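Local coordinates for protein glycosyl hydrolase BlGH5_18 (Bifidobacterium longum subsp. infantis, PDB 7LQX) that probably hydrolyses glycosidic bonds during N-glycan breakdown, as a member of subfamily 18 of glycoside hydrolase family 5, at residues 50-55 / 61-66; 89-94 / 101-106; 260-265 / 301-306. All coordinates share one frame; numbering follows the deposited sequence.

Contact 1: 50-55 / 61-66; sequences EDMRRI and DHVRVF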
# COMPACT_ATOMS: atom_id res chain seq x y z
N GLU A 50 13.01 -9.54 24.12
CA GLU A 50 13.23 -8.55 25.16
C GLU A 50 11.98 -7.73 25.42
O GLU A 50 11.63 -7.49 26.58
CB GLU A 50 14.40 -7.65 24.78
CG GLU A 50 14.74 -6.64 25.86
CD GLU A 50 15.20 -7.28 27.16
OE1 GLU A 50 15.44 -8.51 27.20
OE2 GLU A 50 15.31 -6.54 28.16
N ASP A 51 11.29 -7.29 24.36
CA ASP A 51 10.04 -6.57 24.53
C ASP A 51 9.06 -7.39 25.36
O ASP A 51 8.42 -6.88 26.29
CB ASP A 51 9.38 -6.29 23.17
CG ASP A 51 10.04 -5.19 22.37
OD1 ASP A 51 10.96 -4.51 22.87
OD2 ASP A 51 9.60 -5.01 21.21
N MSE A 52 8.93 -8.67 25.03
CA MSE A 52 7.97 -9.53 25.71
C MSE A 52 8.36 -9.81 27.15
O MSE A 52 7.50 -9.90 28.03
CB MSE A 52 7.84 -10.86 24.97
CG MSE A 52 7.23 -10.73 23.61
SE MSE A 52 5.36 -10.27 23.61
CE MSE A 52 5.05 -10.42 21.69
N ARG A 53 9.67 -9.96 27.40
CA ARG A 53 10.14 -10.14 28.77
C ARG A 53 9.75 -8.94 29.63
O ARG A 53 9.23 -9.10 30.74
CB ARG A 53 11.65 -10.35 28.77
CG ARG A 53 12.23 -10.65 30.14
CD ARG A 53 13.76 -10.69 30.10
NE ARG A 53 14.33 -9.35 29.94
CZ ARG A 53 14.53 -8.50 30.94
NH1 ARG A 53 14.20 -8.83 32.18
NH2 ARG A 53 15.05 -7.30 30.70
N ARG A 54 9.96 -7.73 29.11
CA ARG A 54 9.64 -6.54 29.89
C ARG A 54 8.14 -6.37 30.08
O ARG A 54 7.69 -5.96 31.16
CB ARG A 54 10.27 -5.32 29.21
CG ARG A 54 11.79 -5.42 29.21
CD ARG A 54 12.49 -4.14 28.81
NE ARG A 54 13.92 -4.38 28.59
CZ ARG A 54 14.82 -3.43 28.38
NH1 ARG A 54 16.09 -3.75 28.18
NH2 ARG A 54 14.45 -2.15 28.38
N ILE A 55 7.35 -6.69 29.06
CA ILE A 55 5.89 -6.66 29.19
C ILE A 55 5.44 -7.65 30.25
O ILE A 55 4.63 -7.32 31.12
CB ILE A 55 5.25 -6.94 27.82
CG1 ILE A 55 5.50 -5.77 26.87
CG2 ILE A 55 3.75 -7.22 27.98
CD1 ILE A 55 5.25 -6.10 25.42
N ASP A 61 -0.67 -10.67 31.32
CA ASP A 61 -0.98 -12.04 30.96
C ASP A 61 -1.26 -12.24 29.48
O ASP A 61 -1.42 -13.39 29.05
CB ASP A 61 -2.14 -12.57 31.81
CG ASP A 61 -3.41 -11.76 31.64
OD1 ASP A 61 -3.97 -11.78 30.53
OD2 ASP A 61 -3.83 -11.10 32.61
N HIS A 62 -1.30 -11.17 28.68
CA HIS A 62 -1.52 -11.35 27.25
C HIS A 62 -1.04 -10.14 26.47
O HIS A 62 -0.84 -9.05 27.02
CB HIS A 62 -3.01 -11.59 26.93
CG HIS A 62 -3.87 -10.38 27.11
ND1 HIS A 62 -4.45 -10.06 28.31
CD2 HIS A 62 -4.25 -9.40 26.24
CE1 HIS A 62 -5.15 -8.94 28.18
NE2 HIS A 62 -5.05 -8.52 26.94
N VAL A 63 -0.89 -10.36 25.17
CA VAL A 63 -0.64 -9.32 24.19
C VAL A 63 -1.63 -9.46 23.05
O VAL A 63 -2.12 -10.55 22.74
CB VAL A 63 0.81 -9.38 23.64
CG1 VAL A 63 1.82 -9.06 24.72
CG2 VAL A 63 1.10 -10.74 23.02
N ARG A 64 -1.93 -8.32 22.42
CA ARG A 64 -2.65 -8.25 21.15
C ARG A 64 -1.64 -7.84 20.08
O ARG A 64 -0.89 -6.88 20.28
CB ARG A 64 -3.80 -7.25 21.25
CG ARG A 64 -4.65 -7.08 20.01
CD ARG A 64 -5.93 -6.32 20.33
NE ARG A 64 -6.62 -5.91 19.10
CZ ARG A 64 -6.94 -4.65 18.79
NH1 ARG A 64 -6.66 -3.64 19.61
NH2 ARG A 64 -7.55 -4.41 17.64
N VAL A 65 -1.58 -8.58 18.98
CA VAL A 65 -0.56 -8.34 17.98
C VAL A 65 -1.17 -8.15 16.61
O VAL A 65 -2.25 -8.67 16.29
CB VAL A 65 0.52 -9.45 17.97
CG1 VAL A 65 1.10 -9.62 19.37
CG2 VAL A 65 -0.08 -10.76 17.48
N PHE A 66 -0.43 -7.42 15.78
CA PHE A 66 -0.93 -6.84 14.54
C PHE A 66 -0.02 -7.08 13.34
O PHE A 66 0.86 -6.26 13.05
CB PHE A 66 -1.10 -5.32 14.70
CG PHE A 66 -1.96 -4.93 15.87
CD1 PHE A 66 -3.31 -4.75 15.69
CD2 PHE A 66 -1.41 -4.74 17.12
CE1 PHE A 66 -4.12 -4.39 16.75
CE2 PHE A 66 -2.22 -4.37 18.19
CZ PHE A 66 -3.57 -4.19 18.00
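M52 and I55 meet V63 in the helix-to-strand return of the beta-alpha-beta unit 25-29, 45-57, 62-65, part of the (beta/alpha)8 barrel expected of the family; the flat groups lie away from this touch, paired within their own segments. Just past strand 62-65, F66 CE1 stands 3.4 Å above the centre of one face of the R64 guanidinium, while R64 NH1 lies in the plane of the F66 ring, an edge-to-face approach; a salt bridge to E276 also holds the arginine. The H62 ring has D61 OD1 at its edge and in its plane, and ND1 donates to that oxygen over 2.8 Å, though from 37° above the carboxylate plane. On the helix, the edges of the R53 and R54 guanidinium groups both face E50. R53 spans the two carboxylate oxygens with NE and NH2, whereas R54 directs NE and NH1 to OE2 alone, giving that oxygen three donors.

The contact itself is apolar and buried. The selenomethionine M52 folds back at its second torsion (chi2 -70°), which brings its end towards the strand and sets SE 3.9 Å from V63 CG1. I55 CG2 reaches the same methyl at 4.2 Å, so V63 CG1 is shared by two helix residues one turn apart. V63 CG2 takes the methyl end of M52, CE lying 4.2 Å away.

Contact 2: 89-94 / 101-106; sequences RMVHIA and AYVDVF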
# COMPACT_ATOMS: atom_id res chain seq x y z
N ARG A 89 5.70 -16.96 14.94
CA ARG A 89 6.88 -16.83 15.79
C ARG A 89 6.65 -15.80 16.89
O ARG A 89 7.05 -16.01 18.04
CB ARG A 89 8.10 -16.45 14.94
CG ARG A 89 9.36 -16.20 15.76
CD ARG A 89 10.02 -17.48 16.24
NE ARG A 89 11.35 -17.20 16.78
CZ ARG A 89 12.41 -16.90 16.03
NH1 ARG A 89 12.30 -16.83 14.71
NH2 ARG A 89 13.58 -16.67 16.60
N MSE A 90 6.00 -14.69 16.56
CA MSE A 90 5.75 -13.67 17.57
C MSE A 90 4.82 -14.20 18.66
O MSE A 90 5.05 -13.94 19.85
CB MSE A 90 5.16 -12.42 16.92
CG MSE A 90 4.95 -11.29 17.90
SE MSE A 90 4.36 -9.68 17.05
CE MSE A 90 5.98 -9.19 16.21
N VAL A 91 3.80 -14.95 18.25
CA VAL A 91 2.92 -15.63 19.20
C VAL A 91 3.72 -16.61 20.04
O VAL A 91 3.57 -16.67 21.27
CB VAL A 91 1.78 -16.33 18.44
CG1 VAL A 91 1.04 -17.26 19.38
CG2 VAL A 91 0.86 -15.30 17.81
N HIS A 92 4.58 -17.40 19.39
CA HIS A 92 5.40 -18.38 20.09
C HIS A 92 6.25 -17.72 21.16
O HIS A 92 6.37 -18.23 22.28
CB HIS A 92 6.28 -19.11 19.08
CG HIS A 92 6.99 -20.30 19.64
ND1 HIS A 92 6.33 -21.46 19.99
CD2 HIS A 92 8.29 -20.51 19.93
CE1 HIS A 92 7.20 -22.33 20.46
NE2 HIS A 92 8.40 -21.78 20.43
N ILE A 93 6.83 -16.56 20.84
CA ILE A 93 7.69 -15.87 21.80
C ILE A 93 6.88 -15.33 22.97
O ILE A 93 7.30 -15.41 24.12
CB ILE A 93 8.49 -14.76 21.08
CG1 ILE A 93 9.49 -15.38 20.10
CG2 ILE A 93 9.19 -13.88 22.09
CD1 ILE A 93 10.14 -14.37 19.16
N ALA A 94 5.71 -14.74 22.69
CA ALA A 94 4.84 -14.33 23.79
C ALA A 94 4.59 -15.49 24.75
O ALA A 94 4.69 -15.33 25.97
CB ALA A 94 3.52 -13.81 23.22
N ALA A 101 -1.60 -14.81 23.51
CA ALA A 101 -1.59 -13.88 22.39
C ALA A 101 -2.93 -13.92 21.67
O ALA A 101 -3.48 -15.00 21.43
CB ALA A 101 -0.45 -14.21 21.42
N TYR A 102 -3.45 -12.74 21.36
CA TYR A 102 -4.61 -12.53 20.50
C TYR A 102 -4.12 -11.80 19.26
O TYR A 102 -3.30 -10.89 19.35
CB TYR A 102 -5.64 -11.68 21.25
CG TYR A 102 -6.21 -12.39 22.46
CD1 TYR A 102 -5.51 -12.41 23.66
CD2 TYR A 102 -7.41 -13.08 22.39
CE1 TYR A 102 -5.99 -13.09 24.75
CE2 TYR A 102 -7.91 -13.76 23.49
CZ TYR A 102 -7.19 -13.77 24.67
OH TYR A 102 -7.67 -14.45 25.77
N VAL A 103 -4.57 -12.23 18.08
CA VAL A 103 -4.06 -11.71 16.81
C VAL A 103 -5.19 -11.05 16.04
O VAL A 103 -6.27 -11.62 15.92
CB VAL A 103 -3.43 -12.84 15.97
CG1 VAL A 103 -2.95 -12.32 14.63
CG2 VAL A 103 -2.29 -13.50 16.72
N ASP A 104 -4.94 -9.85 15.50
CA ASP A 104 -5.87 -9.19 14.59
C ASP A 104 -5.43 -9.50 13.16
O ASP A 104 -4.26 -9.29 12.83
CB ASP A 104 -5.86 -7.68 14.77
CG ASP A 104 -6.71 -7.19 15.92
OD1 ASP A 104 -6.60 -7.73 17.04
OD2 ASP A 104 -7.49 -6.24 15.70
N VAL A 105 -6.36 -9.95 12.31
CA VAL A 105 -5.94 -10.49 11.01
C VAL A 105 -5.64 -9.39 10.00
O VAL A 105 -4.59 -9.43 9.35
CB VAL A 105 -6.94 -11.51 10.44
CG1 VAL A 105 -6.45 -12.01 9.07
CG2 VAL A 105 -7.12 -12.67 11.40
N PHE A 106 -6.56 -8.43 9.80
CA PHE A 106 -6.49 -7.48 8.68
C PHE A 106 -6.21 -6.05 9.16
O PHE A 106 -7.13 -5.34 9.56
CB PHE A 106 -7.79 -7.47 7.87
CG PHE A 106 -8.12 -8.78 7.22
CD1 PHE A 106 -7.44 -9.21 6.10
CD2 PHE A 106 -9.13 -9.59 7.74
CE1 PHE A 106 -7.75 -10.43 5.51
CE2 PHE A 106 -9.44 -10.80 7.15
CZ PHE A 106 -8.75 -11.23 6.05
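V91 carries this contact with both of its methyls. Its chi1 of 169° turns CG1 away from the backbone N and swings CG2 beside it, and the resulting fork receives A101: CG1 and CG2 each lie 4.0 Å from A101 CB. CG2 does double duty, since it also meets V103 CG2 at 3.8 Å. V103 has nearly the same first torsion (chi1 177°), yet the two valine side chains cross at about a right angle, and a single methyl from each makes the touch. A94, one turn further along the helix, adds its CB at 4.4 Å from A101 CB, a looser approach.

Helix 81-96 here packs on strand 100-104 as the helical layer of a (beta/alpha)8 barrel packs on its strands. The short axes run nearly antiparallel, at 158°, and approach to 9.0 Å. The alternation of the strand fits this layering: A101 and V103 point to the helix, while Y102 points away from it and meets the ring of W273, the two planes at about 60°. On the helix, H92 also points away from the strand, and its ND1 is hydrogen-bonded to E152 OE1. V103 has further apolar neighbours in L149 of helix 132-149 and F155 of strand 155-159, so its side chain is packed by two helices and the adjoining strand.

Contact 3: 260-265 / 301-306; sequences LSRAFA and AQCPNL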
# COMPACT_ATOMS: atom_id res chain seq x y z
N LEU A 260 -22.87 0.67 27.86
CA LEU A 260 -23.65 0.88 26.65
C LEU A 260 -23.74 -0.41 25.85
O LEU A 260 -24.81 -0.78 25.36
CB LEU A 260 -23.03 2.01 25.83
CG LEU A 260 -23.72 2.37 24.52
CD1 LEU A 260 -25.13 2.87 24.75
CD2 LEU A 260 -22.90 3.43 23.80
N SER A 261 -22.62 -1.12 25.71
CA SER A 261 -22.64 -2.34 24.92
C SER A 261 -23.56 -3.38 25.54
O SER A 261 -24.23 -4.12 24.81
CB SER A 261 -21.21 -2.88 24.76
OG SER A 261 -20.71 -3.51 25.92
N ARG A 262 -23.65 -3.43 26.87
CA ARG A 262 -24.51 -4.40 27.52
C ARG A 262 -25.97 -4.20 27.17
O ARG A 262 -26.75 -5.17 27.21
CB ARG A 262 -24.34 -4.31 29.04
CG ARG A 262 -23.01 -4.83 29.55
CD ARG A 262 -22.94 -4.64 31.05
NE ARG A 262 -23.85 -5.53 31.77
CZ ARG A 262 -24.26 -5.33 33.02
NH1 ARG A 262 -23.93 -4.23 33.67
NH2 ARG A 262 -25.03 -6.24 33.61
N ALA A 263 -26.38 -2.98 26.85
CA ALA A 263 -27.77 -2.76 26.47
C ALA A 263 -28.16 -3.64 25.29
O ALA A 263 -29.32 -4.06 25.18
CB ALA A 263 -27.98 -1.30 26.10
N PHE A 264 -27.21 -3.91 24.39
CA PHE A 264 -27.49 -4.59 23.13
C PHE A 264 -27.14 -6.07 23.13
O PHE A 264 -27.50 -6.76 22.17
CB PHE A 264 -26.78 -3.84 21.98
CG PHE A 264 -27.11 -2.38 21.97
CD1 PHE A 264 -28.31 -1.93 21.46
CD2 PHE A 264 -26.25 -1.46 22.56
CE1 PHE A 264 -28.63 -0.59 21.51
CE2 PHE A 264 -26.57 -0.14 22.62
CZ PHE A 264 -27.75 0.31 22.10
N ALA A 265 -26.42 -6.55 24.13
CA ALA A 265 -26.03 -7.96 24.19
C ALA A 265 -27.24 -8.79 24.60
O ALA A 265 -27.80 -8.58 25.67
CB ALA A 265 -24.92 -8.14 25.21
N ALA A 301 -13.84 -1.29 36.05
CA ALA A 301 -14.05 -2.50 36.84
C ALA A 301 -15.40 -2.51 37.54
O ALA A 301 -15.78 -3.54 38.11
CB ALA A 301 -12.92 -2.68 37.85
N GLN A 302 -16.14 -1.40 37.53
CA GLN A 302 -17.49 -1.41 38.06
C GLN A 302 -18.45 -2.16 37.15
O GLN A 302 -19.57 -2.46 37.57
CB GLN A 302 -17.99 0.02 38.28
CG GLN A 302 -17.22 0.73 39.37
CD GLN A 302 -17.50 2.21 39.42
OE1 GLN A 302 -18.46 2.70 38.82
NE2 GLN A 302 -16.66 2.95 40.14
N CYS A 303 -18.03 -2.48 35.94
CA CYS A 303 -18.88 -3.24 35.03
C CYS A 303 -18.77 -4.72 35.34
O CYS A 303 -17.68 -5.29 35.23
CB CYS A 303 -18.44 -3.00 33.60
SG CYS A 303 -19.42 -3.94 32.40
N PRO A 304 -19.86 -5.39 35.71
CA PRO A 304 -19.76 -6.81 36.07
C PRO A 304 -19.30 -7.70 34.94
O PRO A 304 -18.83 -8.81 35.21
CB PRO A 304 -21.18 -7.18 36.52
CG PRO A 304 -22.05 -6.15 35.92
CD PRO A 304 -21.24 -4.88 35.84
N ASN A 305 -19.43 -7.26 33.69
CA ASN A 305 -19.07 -8.07 32.53
C ASN A 305 -17.67 -7.77 32.01
O ASN A 305 -17.28 -8.32 30.98
CB ASN A 305 -20.08 -7.86 31.40
CG ASN A 305 -21.45 -8.40 31.74
OD1 ASN A 305 -22.09 -7.95 32.68
ND2 ASN A 305 -21.91 -9.36 30.96
N LEU A 306 -16.91 -6.92 32.68
CA LEU A 306 -15.58 -6.58 32.19
C LEU A 306 -14.66 -7.80 32.29
O LEU A 306 -14.37 -8.28 33.39
CB LEU A 306 -15.00 -5.40 32.96
CG LEU A 306 -13.66 -4.91 32.39
CD1 LEU A 306 -13.79 -4.40 30.96
CD2 LEU A 306 -13.05 -3.83 33.27
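C303 begins the approach to R262, its SG lying 3.8 Å from R262 CD, against the aliphatic part of the arginine. The same residue opens a type I beta turn, closed by L306 N to C303 O at 3.1 Å, and its SG takes a weak bond from N305 N. Next, P304 sets CG over one face of the guanidinium, CG and CD each 3.5 Å from R262 NH1, the two side chains crossing at about a right angle. N305 follows over the same face. Its OD1 comes to 3.1 Å from R262 NE, but the angle is too poor for a hydrogen bond, as expected of an oxygen above the plane; the amide and guanidinium planes are 31° apart. N305 ND2 is held instead by the carbonyls of P268 and R270. A bend at chi3 (71°) turns the R262 head across the turn; NH1 also bonds E259 of its own helix and N363. With an alanine at R262, P304 and the N305 amide would probably lose their flat cover and E259 its charged mate. The turn follows helix 289-300 and leads into strand 306-312, against helix 248-264, whose R262 also touches T404 of strand 403-407.

In the fold
The three contacts follow one another along the chain, none nested or crossing. Contact 1 closes the short loop between helix 45-57 and strand 62-65; contact 2 does the same for helix 81-96 and strand 100-104. Their strands are neighbours in the parallel sheet, and the centres of the two contacts lie about 9 Å apart, joined by an R64–D104 salt bridge, by V65 against V103 and, in the helical layer, by M52 against M90. Contact 3 closes a longer excursion, from helix 248-264 past strand 272-277 and helix 289-300 to the turn that leads into strand 306-312. Its centre lies about 26 and 27 Å from those of contacts 1 and 2, beside the smaller three-stranded sheet.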